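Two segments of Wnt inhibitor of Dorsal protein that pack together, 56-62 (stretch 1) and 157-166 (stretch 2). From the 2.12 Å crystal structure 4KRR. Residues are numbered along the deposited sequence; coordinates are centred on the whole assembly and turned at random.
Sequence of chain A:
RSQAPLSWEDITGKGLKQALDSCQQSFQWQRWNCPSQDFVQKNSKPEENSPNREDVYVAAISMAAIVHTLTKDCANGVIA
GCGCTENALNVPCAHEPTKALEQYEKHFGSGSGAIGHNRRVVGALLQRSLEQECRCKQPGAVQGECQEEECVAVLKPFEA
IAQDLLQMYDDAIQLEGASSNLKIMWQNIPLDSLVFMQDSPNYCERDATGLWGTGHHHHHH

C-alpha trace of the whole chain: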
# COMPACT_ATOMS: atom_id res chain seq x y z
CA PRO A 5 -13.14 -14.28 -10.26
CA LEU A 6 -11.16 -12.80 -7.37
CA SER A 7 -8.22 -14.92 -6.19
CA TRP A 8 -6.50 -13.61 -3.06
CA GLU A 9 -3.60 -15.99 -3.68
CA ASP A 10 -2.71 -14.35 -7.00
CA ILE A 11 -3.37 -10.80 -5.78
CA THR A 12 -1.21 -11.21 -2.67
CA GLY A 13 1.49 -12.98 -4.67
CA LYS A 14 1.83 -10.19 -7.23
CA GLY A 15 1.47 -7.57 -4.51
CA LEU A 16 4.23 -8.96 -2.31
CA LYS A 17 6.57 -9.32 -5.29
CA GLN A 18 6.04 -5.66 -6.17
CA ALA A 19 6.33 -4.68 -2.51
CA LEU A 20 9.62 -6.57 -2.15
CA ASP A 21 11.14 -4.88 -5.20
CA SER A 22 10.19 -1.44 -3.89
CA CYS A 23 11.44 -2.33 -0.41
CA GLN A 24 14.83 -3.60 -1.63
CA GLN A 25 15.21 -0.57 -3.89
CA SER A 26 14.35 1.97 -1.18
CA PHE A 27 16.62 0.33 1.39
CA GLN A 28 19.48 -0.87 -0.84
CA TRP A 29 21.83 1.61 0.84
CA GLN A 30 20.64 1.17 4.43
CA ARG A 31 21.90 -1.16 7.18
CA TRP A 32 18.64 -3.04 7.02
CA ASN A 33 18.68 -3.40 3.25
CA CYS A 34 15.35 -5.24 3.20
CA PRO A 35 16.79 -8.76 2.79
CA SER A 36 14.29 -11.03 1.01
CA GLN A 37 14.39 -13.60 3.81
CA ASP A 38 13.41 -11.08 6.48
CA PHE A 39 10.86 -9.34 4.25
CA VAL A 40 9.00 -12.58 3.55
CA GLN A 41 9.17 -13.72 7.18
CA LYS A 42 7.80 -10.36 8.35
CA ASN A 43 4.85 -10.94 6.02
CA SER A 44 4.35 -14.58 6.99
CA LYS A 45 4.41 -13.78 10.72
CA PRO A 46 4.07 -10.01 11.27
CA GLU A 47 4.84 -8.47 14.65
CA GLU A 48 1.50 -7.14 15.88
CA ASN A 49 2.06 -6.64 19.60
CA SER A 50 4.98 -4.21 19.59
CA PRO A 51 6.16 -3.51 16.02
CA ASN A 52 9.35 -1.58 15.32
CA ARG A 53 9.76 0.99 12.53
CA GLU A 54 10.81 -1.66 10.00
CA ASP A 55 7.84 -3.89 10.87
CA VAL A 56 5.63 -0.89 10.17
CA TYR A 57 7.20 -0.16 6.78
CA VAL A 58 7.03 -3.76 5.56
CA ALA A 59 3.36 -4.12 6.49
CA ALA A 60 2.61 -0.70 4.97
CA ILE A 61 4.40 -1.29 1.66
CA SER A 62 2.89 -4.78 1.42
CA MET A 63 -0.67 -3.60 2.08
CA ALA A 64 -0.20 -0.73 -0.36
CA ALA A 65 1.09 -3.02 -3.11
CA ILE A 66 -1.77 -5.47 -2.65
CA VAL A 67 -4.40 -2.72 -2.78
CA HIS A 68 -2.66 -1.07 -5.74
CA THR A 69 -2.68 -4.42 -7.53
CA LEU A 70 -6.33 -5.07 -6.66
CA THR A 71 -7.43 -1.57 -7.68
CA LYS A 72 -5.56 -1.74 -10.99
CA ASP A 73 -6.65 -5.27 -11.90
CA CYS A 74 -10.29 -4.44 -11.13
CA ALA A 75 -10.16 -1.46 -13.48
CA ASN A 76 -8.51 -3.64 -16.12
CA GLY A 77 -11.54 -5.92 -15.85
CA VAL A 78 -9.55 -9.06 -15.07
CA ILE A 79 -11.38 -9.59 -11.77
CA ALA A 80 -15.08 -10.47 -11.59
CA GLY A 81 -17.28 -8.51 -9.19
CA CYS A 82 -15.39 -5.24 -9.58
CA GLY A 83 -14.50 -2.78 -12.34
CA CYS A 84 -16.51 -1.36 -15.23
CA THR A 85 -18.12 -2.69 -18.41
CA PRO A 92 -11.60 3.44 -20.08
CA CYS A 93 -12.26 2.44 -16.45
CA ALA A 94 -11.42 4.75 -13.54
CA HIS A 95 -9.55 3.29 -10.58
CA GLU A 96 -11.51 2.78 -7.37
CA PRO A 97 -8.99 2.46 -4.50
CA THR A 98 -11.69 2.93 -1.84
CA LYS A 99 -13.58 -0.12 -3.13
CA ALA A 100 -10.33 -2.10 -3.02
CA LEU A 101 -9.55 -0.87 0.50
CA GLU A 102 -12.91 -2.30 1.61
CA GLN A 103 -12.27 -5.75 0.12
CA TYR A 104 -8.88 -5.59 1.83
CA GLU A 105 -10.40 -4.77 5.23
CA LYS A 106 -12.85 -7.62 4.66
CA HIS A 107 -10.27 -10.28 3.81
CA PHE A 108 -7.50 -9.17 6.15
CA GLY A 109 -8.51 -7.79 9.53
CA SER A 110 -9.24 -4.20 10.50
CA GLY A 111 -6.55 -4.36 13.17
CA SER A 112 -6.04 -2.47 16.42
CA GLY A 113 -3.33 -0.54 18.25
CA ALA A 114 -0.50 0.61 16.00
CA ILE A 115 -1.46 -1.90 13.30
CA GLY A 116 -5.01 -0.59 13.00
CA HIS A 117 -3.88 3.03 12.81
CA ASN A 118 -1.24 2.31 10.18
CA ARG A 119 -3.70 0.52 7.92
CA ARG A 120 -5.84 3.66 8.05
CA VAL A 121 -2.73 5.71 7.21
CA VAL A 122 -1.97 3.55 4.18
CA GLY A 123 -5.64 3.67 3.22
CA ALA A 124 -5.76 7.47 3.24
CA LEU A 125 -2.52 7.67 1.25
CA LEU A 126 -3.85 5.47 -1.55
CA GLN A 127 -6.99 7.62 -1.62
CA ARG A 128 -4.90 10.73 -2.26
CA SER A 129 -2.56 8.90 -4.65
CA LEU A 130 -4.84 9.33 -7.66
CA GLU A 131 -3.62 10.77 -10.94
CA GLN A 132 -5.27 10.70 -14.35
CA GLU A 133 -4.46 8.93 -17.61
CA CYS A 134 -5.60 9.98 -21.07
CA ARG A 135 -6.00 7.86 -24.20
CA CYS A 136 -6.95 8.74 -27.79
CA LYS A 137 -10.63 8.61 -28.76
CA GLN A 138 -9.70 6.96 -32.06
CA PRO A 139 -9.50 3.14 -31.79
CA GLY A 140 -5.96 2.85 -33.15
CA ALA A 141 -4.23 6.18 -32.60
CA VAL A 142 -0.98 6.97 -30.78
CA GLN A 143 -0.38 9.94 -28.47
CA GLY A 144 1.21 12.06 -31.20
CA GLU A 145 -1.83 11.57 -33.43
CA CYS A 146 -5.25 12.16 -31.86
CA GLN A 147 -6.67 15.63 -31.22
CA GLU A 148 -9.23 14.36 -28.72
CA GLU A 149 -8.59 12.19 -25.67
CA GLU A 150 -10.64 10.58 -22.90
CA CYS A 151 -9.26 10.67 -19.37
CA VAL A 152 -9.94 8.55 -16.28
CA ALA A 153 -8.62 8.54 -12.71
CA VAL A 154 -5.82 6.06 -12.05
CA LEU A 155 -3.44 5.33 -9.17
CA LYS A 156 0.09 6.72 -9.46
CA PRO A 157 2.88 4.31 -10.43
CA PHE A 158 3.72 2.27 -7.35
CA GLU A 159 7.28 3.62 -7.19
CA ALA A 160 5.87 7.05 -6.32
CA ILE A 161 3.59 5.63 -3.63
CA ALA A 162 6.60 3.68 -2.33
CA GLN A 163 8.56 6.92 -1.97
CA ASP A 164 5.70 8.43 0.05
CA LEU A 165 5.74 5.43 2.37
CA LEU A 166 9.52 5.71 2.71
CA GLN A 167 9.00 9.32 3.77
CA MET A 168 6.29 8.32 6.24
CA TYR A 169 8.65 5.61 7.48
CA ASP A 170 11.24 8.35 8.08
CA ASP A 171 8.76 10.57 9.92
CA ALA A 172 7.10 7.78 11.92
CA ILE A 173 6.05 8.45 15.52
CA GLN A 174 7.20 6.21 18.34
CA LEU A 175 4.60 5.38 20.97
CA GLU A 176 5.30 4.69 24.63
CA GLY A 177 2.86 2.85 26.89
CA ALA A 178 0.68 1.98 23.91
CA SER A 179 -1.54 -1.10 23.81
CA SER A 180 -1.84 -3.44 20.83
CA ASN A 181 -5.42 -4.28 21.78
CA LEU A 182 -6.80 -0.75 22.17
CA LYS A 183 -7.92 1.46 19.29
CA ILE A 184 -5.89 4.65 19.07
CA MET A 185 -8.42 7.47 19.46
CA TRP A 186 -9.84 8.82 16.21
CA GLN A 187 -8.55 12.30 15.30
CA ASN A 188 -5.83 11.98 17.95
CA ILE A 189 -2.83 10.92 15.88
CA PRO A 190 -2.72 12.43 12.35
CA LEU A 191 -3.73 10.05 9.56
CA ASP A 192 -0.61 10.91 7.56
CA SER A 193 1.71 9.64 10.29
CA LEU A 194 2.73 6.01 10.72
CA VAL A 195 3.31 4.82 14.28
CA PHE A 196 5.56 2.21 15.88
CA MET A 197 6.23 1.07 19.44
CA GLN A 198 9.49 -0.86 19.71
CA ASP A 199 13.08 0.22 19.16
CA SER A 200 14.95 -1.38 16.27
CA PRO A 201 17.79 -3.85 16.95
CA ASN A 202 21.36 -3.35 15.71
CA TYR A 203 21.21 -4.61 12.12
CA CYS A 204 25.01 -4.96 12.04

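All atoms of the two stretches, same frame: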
# COMPACT_ATOMS: atom_id res chain seq x y z
N VAL A 56 6.64 -1.82 10.66
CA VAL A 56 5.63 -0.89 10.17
C VAL A 56 5.76 -0.63 8.67
O VAL A 56 4.77 -0.65 7.95
CB VAL A 56 5.70 0.43 10.95
CG1 VAL A 56 4.84 1.50 10.30
CG2 VAL A 56 5.27 0.20 12.40
N TYR A 57 6.99 -0.41 8.20
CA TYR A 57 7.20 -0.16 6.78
C TYR A 57 6.80 -1.36 5.93
O TYR A 57 6.09 -1.22 4.94
CB TYR A 57 8.66 0.21 6.48
CG TYR A 57 8.94 0.23 4.99
CD1 TYR A 57 8.61 1.34 4.22
CD2 TYR A 57 9.50 -0.87 4.35
CE1 TYR A 57 8.85 1.35 2.85
CE2 TYR A 57 9.74 -0.87 3.00
CZ TYR A 57 9.41 0.25 2.25
OH TYR A 57 9.66 0.25 0.90
N VAL A 58 7.28 -2.54 6.32
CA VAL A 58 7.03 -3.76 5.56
C VAL A 58 5.54 -4.05 5.41
O VAL A 58 5.06 -4.36 4.31
CB VAL A 58 7.75 -4.98 6.18
CG1 VAL A 58 7.35 -6.26 5.47
CG2 VAL A 58 9.26 -4.78 6.11
N ALA A 59 4.81 -3.93 6.51
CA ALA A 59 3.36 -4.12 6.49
C ALA A 59 2.68 -3.06 5.63
O ALA A 59 1.73 -3.35 4.90
CB ALA A 59 2.80 -4.11 7.91
N ALA A 60 3.16 -1.82 5.74
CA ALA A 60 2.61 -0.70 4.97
C ALA A 60 2.83 -0.87 3.47
O ALA A 60 1.89 -0.74 2.69
CB ALA A 60 3.21 0.62 5.45
N ILE A 61 4.07 -1.15 3.08
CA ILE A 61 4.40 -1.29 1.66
C ILE A 61 3.72 -2.53 1.06
O ILE A 61 3.37 -2.54 -0.12
CB ILE A 61 5.93 -1.30 1.40
CG1 ILE A 61 6.24 -1.14 -0.10
CG2 ILE A 61 6.57 -2.58 1.93
CD1 ILE A 61 6.11 0.30 -0.60
N SER A 62 3.53 -3.55 1.88
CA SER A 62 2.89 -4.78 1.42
C SER A 62 1.39 -4.57 1.22
O SER A 62 0.84 -4.97 0.19
CB SER A 62 3.14 -5.93 2.40
OG SER A 62 4.53 -6.16 2.55
N PRO A 157 1.97 5.46 -10.40
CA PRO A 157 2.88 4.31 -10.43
C PRO A 157 3.32 3.98 -9.01
O PRO A 157 3.50 4.88 -8.19
CB PRO A 157 4.06 4.81 -11.27
CG PRO A 157 3.86 6.30 -11.41
CD PRO A 157 2.39 6.53 -11.32
N PHE A 158 3.49 2.69 -8.72
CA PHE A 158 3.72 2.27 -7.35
C PHE A 158 5.02 2.81 -6.76
O PHE A 158 5.14 2.98 -5.55
CB PHE A 158 3.65 0.75 -7.21
CG PHE A 158 3.70 0.29 -5.79
CD1 PHE A 158 2.62 0.47 -4.95
CD2 PHE A 158 4.84 -0.31 -5.28
CE1 PHE A 158 2.66 0.06 -3.64
CE2 PHE A 158 4.89 -0.73 -3.96
CZ PHE A 158 3.80 -0.54 -3.14
N GLU A 159 6.00 3.08 -7.63
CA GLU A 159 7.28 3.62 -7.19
C GLU A 159 7.11 4.96 -6.48
O GLU A 159 7.85 5.28 -5.55
CB GLU A 159 8.24 3.77 -8.38
CG GLU A 159 8.39 2.51 -9.24
CD GLU A 159 7.31 2.40 -10.30
OE1 GLU A 159 7.37 3.16 -11.29
OE2 GLU A 159 6.40 1.55 -10.15
N ALA A 160 6.14 5.75 -6.93
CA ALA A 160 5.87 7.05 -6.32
C ALA A 160 5.19 6.90 -4.97
O ALA A 160 5.51 7.61 -4.01
CB ALA A 160 5.03 7.91 -7.25
N ILE A 161 4.24 5.97 -4.89
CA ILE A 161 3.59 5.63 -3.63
C ILE A 161 4.61 5.07 -2.64
O ILE A 161 4.57 5.38 -1.44
CB ILE A 161 2.44 4.62 -3.85
CG1 ILE A 161 1.37 5.22 -4.77
CG2 ILE A 161 1.83 4.17 -2.52
CD1 ILE A 161 0.28 4.26 -5.19
N ALA A 162 5.54 4.27 -3.15
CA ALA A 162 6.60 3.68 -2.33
C ALA A 162 7.50 4.75 -1.71
O ALA A 162 7.94 4.62 -0.57
CB ALA A 162 7.43 2.71 -3.16
N GLN A 163 7.76 5.81 -2.47
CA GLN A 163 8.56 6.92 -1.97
C GLN A 163 7.83 7.66 -0.85
O GLN A 163 8.45 8.08 0.13
CB GLN A 163 8.93 7.89 -3.09
CG GLN A 163 9.72 9.11 -2.63
CD GLN A 163 10.94 8.74 -1.79
OE1 GLN A 163 11.72 7.87 -2.17
NE2 GLN A 163 11.09 9.40 -0.65
N ASP A 164 6.52 7.81 -0.99
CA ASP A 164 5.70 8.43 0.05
C ASP A 164 5.77 7.62 1.34
O ASP A 164 5.89 8.18 2.42
CB ASP A 164 4.25 8.57 -0.41
CG ASP A 164 4.08 9.56 -1.54
OD1 ASP A 164 4.90 10.50 -1.64
OD2 ASP A 164 3.12 9.41 -2.33
N LEU A 165 5.69 6.30 1.21
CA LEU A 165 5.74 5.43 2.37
C LEU A 165 7.12 5.45 3.02
O LEU A 165 7.24 5.36 4.25
CB LEU A 165 5.34 4.00 2.00
CG LEU A 165 3.84 3.77 1.74
CD1 LEU A 165 3.60 2.37 1.23
CD2 LEU A 165 3.04 4.04 3.01
N LEU A 166 8.16 5.57 2.20
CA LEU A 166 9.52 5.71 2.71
C LEU A 166 9.64 6.98 3.54
O LEU A 166 10.27 6.99 4.60
CB LEU A 166 10.54 5.73 1.56
CG LEU A 166 12.00 5.81 2.00
CD1 LEU A 166 12.34 4.63 2.91
CD2 LEU A 166 12.95 5.86 0.81
O HOH W 1 9.40 2.55 -0.37

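The most unusual feature of this contact is that its one polar link is indirect: no hydrogen bond passes directly between the stretches, but a single water joins them. Water 1 lies 2.6 Å from Tyr57 OH and donates to the backbone, with its oxygen 2.5 Å from Ala162 O. Because Ala162 O also accepts the helical hydrogen bond from Leu166 N (2.9 Å from N to O), the water uses the remaining capacity of a carbonyl already engaged in its own helix.

The rest is apolar packing between two helices, 56-62 and 158-166, whose axes approach to 10.3 Å with 154° between their N-to-C directions, so they run roughly antiparallel. The nearest CA atoms across the stretches are Ile61 CA and Ala162 CA, 6.7 Å apart. The contact is modest, burying 281 Å² over both sides.

Ile61 supplies the largest share, 75 Å². Its CA-to-CB bond points sideways, but chi1 t and chi2 p bring the end of the side chain nearer to the second helix. There one methyl serves three neighbours: Ile61 CD1 lies 3.5 Å from Phe158 CZ, 3.8 Å from Ala162 CB and 3.7 Å from Leu165 CD1. These partners sit at positions 158, 162 and 165, spacings of four and three that place them along one side of a helix. The small side chain of Ala162 meets the methyl where the CA atoms are nearest, whereas Phe158, with its CA-to-CB bond toward the first helix, reaches it with the tip of its ring.

Leu165 is the main contributor from the second helix, at 67 Å². Its CA-to-CB bond points toward stretch 1, and its branched end meets both Ile61 and Ala60: Leu165 CD1 is 3.8 Å from Ala60 O, and Leu165 CD2 is 4.2 Å from Ala60 CB. The former is van der Waals contact with a backbone oxygen, not a polar bond. The CA-to-CB bond of Ala60 also points toward the other helix, and its short side chain suffices for this contact.

Tyr57 combines both modes. Its chi1 of 170° carries the ring from a sideways CA-to-CB bond nearer to the second helix, where Leu165 O and Leu166 N lie at the ring edge, near its plane: Tyr57 CD1 is 4.2 Å from Leu165 O, and Tyr57 CE1 is 4.3 Å from Leu166 N. The aromatic carbons add apolar contact, with Tyr57 CE1 4.5 Å from Leu165 CB, while the hydroxyl reaches the bridging water.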